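Local coordinates for protein diacylglycerol kinase (Bacillus anthracis, PDB 3S40) that probably phosphorylates diacylglycerol or a related lipid at the expense of a nucleoside triphosphate, at residues 192-203 with 223-234; 260-270 with 281-290. One frame throughout, in Å; residues are numbered along the deposited sequence.

Contact 1 (192-203 with 223-234); sequences YEDEAVLVMVGN and TLDIFVVKSTGI
Val199 and Val228 face each other from adjacent antiparallel strands, and the next pair on that face is Val201 with Ile226. Beta-branched residues suit this place, because they favour the extended backbone. Val201 CG1, set anti to its own N (chi1 -172°), lies 3.9 Å from Leu224 CB, and both side chains go on to touch Ile286 of the facing sheet. The tightest pair of side-chain carbons is Ala196 CB against Val228 CG1, 3.5 Å apart and closer than ordinary carbon contact; a side chain as small as alanine's suits so close an approach. Between the strands, Met200 and Phe227 exchange two short backbone bonds, Met200 N to Phe227 O being 2.7 Å. At Val197 the pairing slips by one residue in a classic beta bulge: Val229 O takes Val197 N at 2.8 Å and, weakly, Leu198 N at 3.4 Å. The chain turns a corner here, so that 192-196 edges one sheet of the YegS-like beta sandwich while 198-202 runs inside the other. Beyond the bulge the packing opens toward solvent. Lys230, extended past CG, slants across Tyr192, its CE meeting the ring's edge 3.5 Å from Tyr192 OH, and its NZ bonds to Asn252 O. Asp194 OD2 stays 4.7 Å from Lys230 NZ, so the opposite charges are near but do not pair, while Ser231 N donates to Glu195 O.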
loop_
_atom_site.group_PDB
_atom_site.type_symbol
_atom_site.label_atom_id
_atom_site.label_comp_id
_atom_site.label_asym_id
_atom_site.label_seq_id
_atom_site.Cartn_x
_atom_site.Cartn_y
_atom_site.Cartn_z
ATOM N N TYR A 192 -24.423 -5.864 5.958
ATOM C CA TYR A 192 -24.031 -7.263 5.959
ATOM C C TYR A 192 -23.779 -7.714 7.392
ATOM O O TYR A 192 -22.913 -7.171 8.069
ATOM C CB TYR A 192 -22.753 -7.463 5.139
ATOM C CG TYR A 192 -22.186 -8.855 5.265
ATOM C CD1 TYR A 192 -21.262 -9.161 6.256
ATOM C CD2 TYR A 192 -22.583 -9.868 4.403
ATOM C CE1 TYR A 192 -20.744 -10.434 6.382
ATOM C CE2 TYR A 192 -22.073 -11.148 4.523
ATOM C CZ TYR A 192 -21.153 -11.423 5.512
ATOM O OH TYR A 192 -20.642 -12.695 5.634
ATOM N N GLU A 193 -24.541 -8.703 7.848
ATOM C CA GLU A 193 -24.311 -9.294 9.161
ATOM C C GLU A 193 -24.009 -10.772 9.018
ATOM O O GLU A 193 -24.689 -11.487 8.270
ATOM C CB GLU A 193 -25.529 -9.108 10.061
ATOM C CG GLU A 193 -25.479 -7.863 10.921
ATOM C CD GLU A 193 -26.853 -7.437 11.408
ATOM O OE1 GLU A 193 -27.769 -7.306 10.565
ATOM O OE2 GLU A 193 -27.019 -7.239 12.632
ATOM N N ASP A 194 -22.989 -11.235 9.731
ATOM C CA ASP A 194 -22.654 -12.651 9.701
ATOM C C ASP A 194 -21.538 -13.030 10.664
ATOM O O ASP A 194 -21.031 -12.200 11.419
ATOM C CB ASP A 194 -22.284 -13.087 8.279
ATOM C CG ASP A 194 -22.958 -14.383 7.874
ATOM O OD1 ASP A 194 -24.193 -14.493 8.048
ATOM O OD2 ASP A 194 -22.253 -15.294 7.388
ATOM N N GLU A 195 -21.179 -14.306 10.628
ATOM C CA GLU A 195 -20.100 -14.847 11.431
ATOM C C GLU A 195 -18.895 -14.996 10.519
ATOM O O GLU A 195 -18.930 -15.760 9.549
ATOM C CB GLU A 195 -20.504 -16.218 11.983
ATOM C CG GLU A 195 -19.659 -16.731 13.141
ATOM C CD GLU A 195 -20.024 -16.081 14.464
ATOM O OE1 GLU A 195 -20.801 -15.100 14.455
ATOM O OE2 GLU A 195 -19.536 -16.553 15.514
ATOM N N ALA A 196 -17.831 -14.262 10.831
ATOM C CA ALA A 196 -16.639 -14.237 9.990
ATOM C C ALA A 196 -15.405 -14.665 10.753
ATOM O O ALA A 196 -15.291 -14.424 11.950
ATOM C CB ALA A 196 -16.420 -12.837 9.422
ATOM N N VAL A 197 -14.473 -15.286 10.044
ATOM C CA VAL A 197 -13.168 -15.581 10.616
ATOM C C VAL A 197 -12.177 -14.465 10.260
ATOM O O VAL A 197 -11.223 -14.204 10.997
ATOM C CB VAL A 197 -12.640 -16.961 10.152
ATOM C CG1 VAL A 197 -13.015 -17.235 8.700
ATOM C CG2 VAL A 197 -11.138 -17.045 10.345
ATOM N N LEU A 198 -12.424 -13.796 9.134
ATOM C CA LEU A 198 -11.530 -12.745 8.652
ATOM C C LEU A 198 -12.291 -11.635 7.922
ATOM O O LEU A 198 -13.170 -11.901 7.104
ATOM C CB LEU A 198 -10.469 -13.348 7.728
ATOM C CG LEU A 198 -9.573 -12.366 6.972
ATOM C CD1 LEU A 198 -8.460 -11.842 7.871
ATOM C CD2 LEU A 198 -8.991 -13.025 5.743
ATOM N N VAL A 199 -11.961 -10.387 8.225
ATOM C CA VAL A 199 -12.549 -9.265 7.504
ATOM C C VAL A 199 -11.463 -8.358 6.965
ATOM O O VAL A 199 -10.565 -7.942 7.693
ATOM C CB VAL A 199 -13.473 -8.435 8.390
ATOM C CG1 VAL A 199 -14.069 -7.286 7.589
ATOM C CG2 VAL A 199 -14.576 -9.323 8.981
HETATM N N MSE A 200 -11.546 -8.046 5.681
HETATM C CA MSE A 200 -10.570 -7.148 5.105
HETATM C C MSE A 200 -11.088 -6.143 4.107
HETATM O O MSE A 200 -12.058 -6.386 3.383
HETATM C CB MSE A 200 -9.425 -7.923 4.521
HETATM C CG MSE A 200 -8.428 -8.199 5.586
HETATM SE SE MSE A 200 -7.016 -9.149 4.836
HETATM C CE MSE A 200 -6.646 -7.959 3.288
ATOM N N VAL A 201 -10.399 -5.007 4.100
ATOM C CA VAL A 201 -10.688 -3.894 3.231
ATOM C C VAL A 201 -9.419 -3.602 2.457
ATOM O O VAL A 201 -8.418 -3.203 3.031
ATOM C CB VAL A 201 -11.099 -2.662 4.049
ATOM C CG1 VAL A 201 -11.590 -1.557 3.130
ATOM C CG2 VAL A 201 -12.182 -3.051 5.026
ATOM N N GLY A 202 -9.460 -3.823 1.150
ATOM C CA GLY A 202 -8.265 -3.753 0.330
ATOM C C GLY A 202 -8.216 -2.583 -0.627
ATOM O O GLY A 202 -9.235 -2.151 -1.167
ATOM N N ASN A 203 -7.008 -2.083 -0.848
ATOM C CA ASN A 203 -6.774 -1.004 -1.787
ATOM C C ASN A 203 -5.640 -1.366 -2.719
ATOM O O ASN A 203 -5.699 -1.092 -3.905
ATOM C CB ASN A 203 -6.417 0.293 -1.060
ATOM C CG ASN A 203 -6.354 1.483 -2.007
ATOM O OD1 ASN A 203 -7.276 1.723 -2.785
ATOM N ND2 ASN A 203 -5.253 2.218 -1.959
ATOM N N THR A 223 -12.848 2.944 -5.388
ATOM C CA THR A 223 -13.580 2.218 -4.349
ATOM C C THR A 223 -12.629 1.351 -3.545
ATOM O O THR A 223 -11.474 1.136 -3.938
ATOM C CB THR A 223 -14.695 1.303 -4.923
ATOM O OG1 THR A 223 -14.102 0.205 -5.624
ATOM C CG2 THR A 223 -15.625 2.069 -5.866
ATOM N N LEU A 224 -13.140 0.854 -2.428
ATOM C CA LEU A 224 -12.444 -0.090 -1.577
ATOM C C LEU A 224 -13.127 -1.439 -1.707
ATOM O O LEU A 224 -14.339 -1.503 -1.971
ATOM C CB LEU A 224 -12.544 0.373 -0.132
ATOM C CG LEU A 224 -11.713 1.627 0.103
ATOM C CD1 LEU A 224 -11.794 2.080 1.545
ATOM C CD2 LEU A 224 -10.269 1.323 -0.284
ATOM N N ASP A 225 -12.352 -2.507 -1.509
ATOM C CA ASP A 225 -12.864 -3.872 -1.589
ATOM C C ASP A 225 -13.036 -4.489 -0.207
ATOM O O ASP A 225 -12.066 -4.705 0.528
ATOM C CB ASP A 225 -11.948 -4.753 -2.441
ATOM C CG ASP A 225 -12.101 -4.475 -3.921
ATOM O OD1 ASP A 225 -12.590 -5.362 -4.661
ATOM O OD2 ASP A 225 -11.753 -3.352 -4.341
ATOM N N ILE A 226 -14.286 -4.756 0.142
ATOM C CA ILE A 226 -14.596 -5.476 1.361
ATOM C C ILE A 226 -14.520 -6.958 1.055
ATOM O O ILE A 226 -15.078 -7.429 0.064
ATOM C CB ILE A 226 -16.014 -5.165 1.850
ATOM C CG1 ILE A 226 -16.184 -3.662 2.089
ATOM C CG2 ILE A 226 -16.333 -5.979 3.096
ATOM C CD1 ILE A 226 -17.587 -3.265 2.518
ATOM N N PHE A 227 -13.835 -7.695 1.912
ATOM C CA PHE A 227 -13.660 -9.121 1.703
ATOM C C PHE A 227 -13.814 -9.823 3.049
ATOM O O PHE A 227 -13.055 -9.571 4.001
ATOM C CB PHE A 227 -12.277 -9.393 1.095
ATOM C CG PHE A 227 -12.060 -10.823 0.665
ATOM C CD1 PHE A 227 -12.479 -11.257 -0.577
ATOM C CD2 PHE A 227 -11.438 -11.728 1.512
ATOM C CE1 PHE A 227 -12.276 -12.570 -0.980
ATOM C CE2 PHE A 227 -11.228 -13.043 1.118
ATOM C CZ PHE A 227 -11.645 -13.462 -0.128
ATOM N N VAL A 228 -14.810 -10.693 3.129
ATOM C CA VAL A 228 -15.098 -11.403 4.364
ATOM C C VAL A 228 -14.999 -12.907 4.168
ATOM O O VAL A 228 -15.620 -13.463 3.267
ATOM C CB VAL A 228 -16.505 -11.080 4.856
ATOM C CG1 VAL A 228 -16.799 -11.854 6.134
ATOM C CG2 VAL A 228 -16.653 -9.581 5.077
ATOM N N VAL A 229 -14.215 -13.583 4.995
ATOM C CA VAL A 229 -14.254 -15.035 4.935
ATOM C C VAL A 229 -15.119 -15.554 6.071
ATOM O O VAL A 229 -14.825 -15.325 7.242
ATOM C CB VAL A 229 -12.879 -15.667 4.990
ATOM C CG1 VAL A 229 -13.006 -17.183 4.795
ATOM C CG2 VAL A 229 -11.982 -15.058 3.921
ATOM N N LYS A 230 -16.198 -16.238 5.712
ATOM C CA LYS A 230 -17.154 -16.718 6.699
ATOM C C LYS A 230 -16.578 -17.901 7.461
ATOM O O LYS A 230 -15.607 -18.519 7.023
ATOM C CB LYS A 230 -18.469 -17.096 6.018
ATOM C CG LYS A 230 -18.989 -16.011 5.088
ATOM C CD LYS A 230 -20.287 -16.409 4.402
ATOM C CE LYS A 230 -20.701 -15.356 3.375
ATOM N NZ LYS A 230 -21.981 -15.682 2.679
ATOM N N SER A 231 -17.175 -18.203 8.607
ATOM C CA SER A 231 -16.734 -19.318 9.436
ATOM C C SER A 231 -16.589 -20.615 8.637
ATOM O O SER A 231 -15.842 -21.515 9.022
ATOM C CB SER A 231 -17.716 -19.517 10.594
ATOM O OG SER A 231 -19.060 -19.482 10.135
ATOM N N THR A 232 -17.290 -20.691 7.511
ATOM C CA THR A 232 -17.383 -21.918 6.728
ATOM C C THR A 232 -16.598 -21.857 5.421
ATOM O O THR A 232 -16.580 -22.821 4.653
ATOM C CB THR A 232 -18.844 -22.197 6.342
ATOM O OG1 THR A 232 -19.112 -21.623 5.056
ATOM C CG2 THR A 232 -19.795 -21.598 7.376
ATOM N N GLY A 233 -15.967 -20.721 5.152
ATOM C CA GLY A 233 -15.302 -20.530 3.879
ATOM C C GLY A 233 -13.793 -20.662 3.943
ATOM O O GLY A 233 -13.095 -20.273 3.008
ATOM N N ILE A 234 -13.288 -21.215 5.041
ATOM C CA ILE A 234 -11.845 -21.370 5.218
ATOM C C ILE A 234 -11.188 -22.147 4.079
ATOM O O ILE A 234 -10.179 -21.712 3.525
ATOM C CB ILE A 234 -11.508 -22.022 6.568
ATOM C CG1 ILE A 234 -11.731 -21.011 7.696
ATOM C CG2 ILE A 234 -10.066 -22.516 6.577
ATOM C CD1 ILE A 234 -11.754 -21.630 9.073
#

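Contact 2 (260-270 with 281-290); sequences KSIHIETEEEK and HTPCQIELLQ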
loop_
_atom_site.group_PDB
_atom_site.type_symbol
_atom_site.label_atom_id
_atom_site.label_comp_id
_atom_site.label_asym_id
_atom_site.label_seq_id
_atom_site.Cartn_x
_atom_site.Cartn_y
_atom_site.Cartn_z
ATOM N N LYS A 260 -17.608 2.705 -1.349
ATOM C CA LYS A 260 -16.836 3.920 -1.079
ATOM C C LYS A 260 -16.859 4.325 0.389
ATOM O O LYS A 260 -15.919 4.943 0.871
ATOM C CB LYS A 260 -17.308 5.094 -1.937
ATOM C CG LYS A 260 -16.971 4.970 -3.407
ATOM C CD LYS A 260 -17.167 6.297 -4.111
ATOM C CE LYS A 260 -16.745 6.220 -5.571
ATOM N NZ LYS A 260 -16.528 7.581 -6.150
ATOM N N SER A 261 -17.945 4.002 1.085
ATOM C CA SER A 261 -18.105 4.412 2.473
ATOM C C SER A 261 -18.533 3.222 3.311
ATOM O O SER A 261 -19.605 2.638 3.098
ATOM C CB SER A 261 -19.118 5.548 2.599
ATOM O OG SER A 261 -19.145 6.042 3.929
ATOM N N ILE A 262 -17.691 2.872 4.271
ATOM C CA ILE A 262 -17.822 1.594 4.948
ATOM C C ILE A 262 -17.769 1.741 6.452
ATOM O O ILE A 262 -16.914 2.441 7.004
ATOM C CB ILE A 262 -16.710 0.635 4.487
ATOM C CG1 ILE A 262 -16.702 0.558 2.954
ATOM C CG2 ILE A 262 -16.884 -0.746 5.118
ATOM C CD1 ILE A 262 -15.595 -0.293 2.370
ATOM N N HIS A 263 -18.707 1.090 7.116
ATOM C CA HIS A 263 -18.672 1.023 8.567
ATOM C C HIS A 263 -18.692 -0.422 9.025
ATOM O O HIS A 263 -19.560 -1.207 8.608
ATOM C CB HIS A 263 -19.834 1.796 9.204
ATOM C CG HIS A 263 -19.690 1.960 10.684
ATOM N ND1 HIS A 263 -20.249 1.081 11.588
ATOM C CD2 HIS A 263 -19.018 2.879 11.419
ATOM C CE1 HIS A 263 -19.943 1.463 12.816
ATOM N NE2 HIS A 263 -19.193 2.548 12.741
ATOM N N ILE A 264 -17.732 -0.761 9.880
ATOM C CA ILE A 264 -17.579 -2.115 10.382
ATOM C C ILE A 264 -17.724 -2.152 11.896
ATOM O O ILE A 264 -16.982 -1.483 12.628
ATOM C CB ILE A 264 -16.211 -2.726 10.019
ATOM C CG1 ILE A 264 -15.887 -2.512 8.543
ATOM C CG2 ILE A 264 -16.182 -4.203 10.365
ATOM C CD1 ILE A 264 -14.758 -1.529 8.330
ATOM N N GLU A 265 -18.675 -2.957 12.357
ATOM C CA GLU A 265 -18.968 -3.066 13.771
ATOM C C GLU A 265 -18.880 -4.526 14.192
ATOM O O GLU A 265 -19.296 -5.421 13.454
ATOM C CB GLU A 265 -20.359 -2.497 14.053
ATOM C CG GLU A 265 -20.925 -2.837 15.419
ATOM C CD GLU A 265 -22.404 -2.492 15.540
ATOM O OE1 GLU A 265 -22.819 -1.459 14.970
ATOM O OE2 GLU A 265 -23.150 -3.258 16.194
ATOM N N THR A 266 -18.329 -4.759 15.378
ATOM C CA THR A 266 -18.209 -6.100 15.933
ATOM C C THR A 266 -18.937 -6.215 17.268
ATOM O O THR A 266 -19.349 -5.211 17.854
ATOM C CB THR A 266 -16.745 -6.455 16.186
ATOM O OG1 THR A 266 -16.151 -5.419 16.975
ATOM C CG2 THR A 266 -15.991 -6.586 14.874
ATOM N N GLU A 267 -19.074 -7.450 17.745
ATOM C CA GLU A 267 -19.675 -7.736 19.044
ATOM C C GLU A 267 -18.838 -7.137 20.168
ATOM O O GLU A 267 -19.332 -6.363 20.987
ATOM C CB GLU A 267 -19.781 -9.246 19.245
ATOM C CG GLU A 267 -20.859 -9.674 20.223
ATOM C CD GLU A 267 -22.261 -9.483 19.664
ATOM O OE1 GLU A 267 -22.393 -9.239 18.444
ATOM O OE2 GLU A 267 -23.232 -9.577 20.445
ATOM N N GLU A 268 -17.567 -7.520 20.207
ATOM C CA GLU A 268 -16.611 -6.942 21.135
ATOM C C GLU A 268 -15.525 -6.241 20.348
ATOM O O GLU A 268 -15.139 -6.700 19.276
ATOM C CB GLU A 268 -15.964 -8.031 21.983
ATOM C CG GLU A 268 -16.878 -8.692 22.986
ATOM C CD GLU A 268 -16.130 -9.685 23.849
ATOM O OE1 GLU A 268 -16.268 -9.626 25.090
ATOM O OE2 GLU A 268 -15.394 -10.521 23.282
ATOM N N GLU A 269 -15.024 -5.133 20.878
ATOM C CA GLU A 269 -13.880 -4.472 20.273
ATOM C C GLU A 269 -12.838 -5.496 19.821
ATOM O O GLU A 269 -12.489 -6.411 20.571
ATOM C CB GLU A 269 -13.251 -3.501 21.269
ATOM C CG GLU A 269 -11.907 -2.967 20.846
ATOM C CD GLU A 269 -11.515 -1.726 21.627
ATOM O OE1 GLU A 269 -12.421 -1.025 22.138
ATOM O OE2 GLU A 269 -10.300 -1.453 21.733
ATOM N N LYS A 270 -12.373 -5.353 18.582
ATOM C CA LYS A 270 -11.251 -6.143 18.068
ATOM C C LYS A 270 -10.142 -5.210 17.573
ATOM O O LYS A 270 -10.385 -4.040 17.268
ATOM C CB LYS A 270 -11.700 -7.081 16.941
ATOM C CG LYS A 270 -12.799 -8.065 17.342
ATOM C CD LYS A 270 -13.134 -9.040 16.216
ATOM C CE LYS A 270 -12.030 -10.071 16.016
ATOM N NZ LYS A 270 -12.042 -11.131 17.068
ATOM N N HIS A 281 -9.053 -0.106 16.051
ATOM C CA HIS A 281 -9.880 -1.172 16.578
ATOM C C HIS A 281 -11.324 -0.820 16.288
ATOM O O HIS A 281 -11.662 0.354 16.144
ATOM C CB HIS A 281 -9.661 -1.313 18.082
ATOM C CG HIS A 281 -9.868 -0.039 18.831
ATOM N ND1 HIS A 281 -11.100 0.572 18.930
ATOM C CD2 HIS A 281 -8.996 0.759 19.492
ATOM C CE1 HIS A 281 -10.981 1.685 19.633
ATOM N NE2 HIS A 281 -9.716 1.821 19.985
ATOM N N THR A 282 -12.171 -1.840 16.189
ATOM C CA THR A 282 -13.594 -1.627 15.949
ATOM C C THR A 282 -14.239 -0.851 17.099
ATOM O O THR A 282 -13.736 -0.875 18.217
ATOM C CB THR A 282 -14.341 -2.980 15.760
ATOM O OG1 THR A 282 -14.018 -3.871 16.839
ATOM C CG2 THR A 282 -13.953 -3.628 14.437
ATOM N N PRO A 283 -15.355 -0.151 16.822
ATOM C CA PRO A 283 -15.940 -0.000 15.484
ATOM C C PRO A 283 -15.097 0.945 14.633
ATOM O O PRO A 283 -14.203 1.605 15.163
ATOM C CB PRO A 283 -17.315 0.614 15.767
ATOM C CG PRO A 283 -17.135 1.344 17.052
ATOM C CD PRO A 283 -16.163 0.521 17.855
ATOM N N CYS A 284 -15.386 1.010 13.334
ATOM C CA CYS A 284 -14.509 1.718 12.411
ATOM C C CYS A 284 -15.235 2.212 11.158
ATOM O O CYS A 284 -16.013 1.471 10.534
ATOM C CB CYS A 284 -13.334 0.807 12.037
ATOM S SG CYS A 284 -11.942 1.661 11.315
ATOM N N GLN A 285 -14.988 3.475 10.814
ATOM C CA GLN A 285 -15.509 4.091 9.596
ATOM C C GLN A 285 -14.385 4.216 8.578
ATOM O O GLN A 285 -13.266 4.637 8.911
ATOM C CB GLN A 285 -16.102 5.478 9.889
ATOM C CG GLN A 285 -16.707 6.193 8.669
ATOM C CD GLN A 285 -17.944 5.490 8.089
ATOM O OE1 GLN A 285 -18.655 4.770 8.796
ATOM N NE2 GLN A 285 -18.206 5.709 6.797
ATOM N N ILE A 286 -14.673 3.831 7.336
ATOM C CA ILE A 286 -13.659 3.898 6.290
ATOM C C ILE A 286 -14.132 4.706 5.091
ATOM O O ILE A 286 -15.258 4.518 4.596
ATOM C CB ILE A 286 -13.202 2.511 5.806
ATOM C CG1 ILE A 286 -13.015 1.551 6.982
ATOM C CG2 ILE A 286 -11.922 2.645 4.992
ATOM C CD1 ILE A 286 -12.381 0.243 6.609
ATOM N N GLU A 287 -13.246 5.597 4.647
ATOM C CA GLU A 287 -13.473 6.492 3.514
ATOM C C GLU A 287 -12.319 6.329 2.526
ATOM O O GLU A 287 -11.214 5.960 2.908
ATOM C CB GLU A 287 -13.488 7.956 3.980
ATOM C CG GLU A 287 -14.371 8.251 5.179
ATOM C CD GLU A 287 -15.853 8.148 4.859
ATOM O OE1 GLU A 287 -16.655 7.970 5.803
ATOM O OE2 GLU A 287 -16.218 8.249 3.666
ATOM N N LEU A 288 -12.569 6.632 1.262
ATOM C CA LEU A 288 -11.507 6.602 0.275
ATOM C C LEU A 288 -11.224 7.998 -0.264
ATOM O O LEU A 288 -12.145 8.713 -0.639
ATOM C CB LEU A 288 -11.896 5.696 -0.881
ATOM C CG LEU A 288 -10.761 5.570 -1.886
ATOM C CD1 LEU A 288 -9.769 4.512 -1.422
ATOM C CD2 LEU A 288 -11.280 5.267 -3.258
ATOM N N LEU A 289 -9.950 8.380 -0.314
ATOM C CA LEU A 289 -9.567 9.645 -0.949
ATOM C C LEU A 289 -9.089 9.410 -2.384
ATOM O O LEU A 289 -7.974 8.951 -2.635
ATOM C CB LEU A 289 -8.485 10.349 -0.132
ATOM C CG LEU A 289 -8.832 10.512 1.348
ATOM C CD1 LEU A 289 -7.594 10.999 2.112
ATOM C CD2 LEU A 289 -10.020 11.456 1.518
ATOM N N GLN A 290 -9.942 9.740 -3.332
ATOM C CA GLN A 290 -9.670 9.405 -4.709
ATOM C C GLN A 290 -8.510 10.232 -5.266
ATOM O O GLN A 290 -8.467 11.441 -5.115
ATOM C CB GLN A 290 -10.953 9.573 -5.535
ATOM C CG GLN A 290 -10.973 8.788 -6.824
ATOM C CD GLN A 290 -12.368 8.693 -7.452
ATOM O OE1 GLN A 290 -13.396 8.776 -6.765
ATOM N NE2 GLN A 290 -12.400 8.530 -8.768
#
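Thr282 OG1 joins the two segments beside the loop 267-269: it donates to Thr266 OG1 at 2.6 Å and accepts Lys270 N at 2.8 Å. Thr266 OG1 in turn donates a hydrogen bond to Glu268 O, so the buried hydroxyl of Thr282 belongs to a short chain of bonds that pins the bend after the strand. Threonine fits because its OG1, held between N and the carbonyl carbon (chi1 51°), serves as donor and acceptor while CG2 packs on Thr266 CG2, 3.6 Å away. Thr282 N bonds to Lys270 O, and next to it the Glu269 carboxylate stacks over one face of the His281 ring, planes 13° apart, with Glu269 OE2 3.3 Å from His281 CG. The ring is steadied by ND1, which donates to Thr282 O. Further along, paired backbone bonds join Ile262 with Ile286 and Ile264 with Cys284. On the more polar face, Gln285 bends at chi2 (66°), bringing OE1 into the ring plane of His263, 3.3 Å from CD2, while NE2 donates to Glu287 OE1. The inward face is apolar: Ile264 CD1 and Ile286 CD1 press together at 3.4 Å, and both residues touch Trp142. Alternation of polar and apolar residues is usual in an antiparallel sheet with one face buried, as in this layer of the YegS-like C-terminal beta sandwich.

The main strand pairs of contacts 1 and 2 lie in facing sheets of one beta sandwich and meet in its core, with centres about 12 Å apart. Ile226 CG1 lies 3.4 Å from Ile262 CD1, and Leu224 CD1 lies 3.5 Å from Ile286 CG2, so aliphatic side chains from one pair of strands close over those from the other. Contact 1 is the more buried, with hydrophobic residues on both faces of its central pairs; contact 2 is only partly buried, apolar inward and polar outward, and adds side-chain hydrogen bonds beside the loop 267-269. Each reaches both layers: contact 1 through the corner in 192-203, contact 2 at its His281 end.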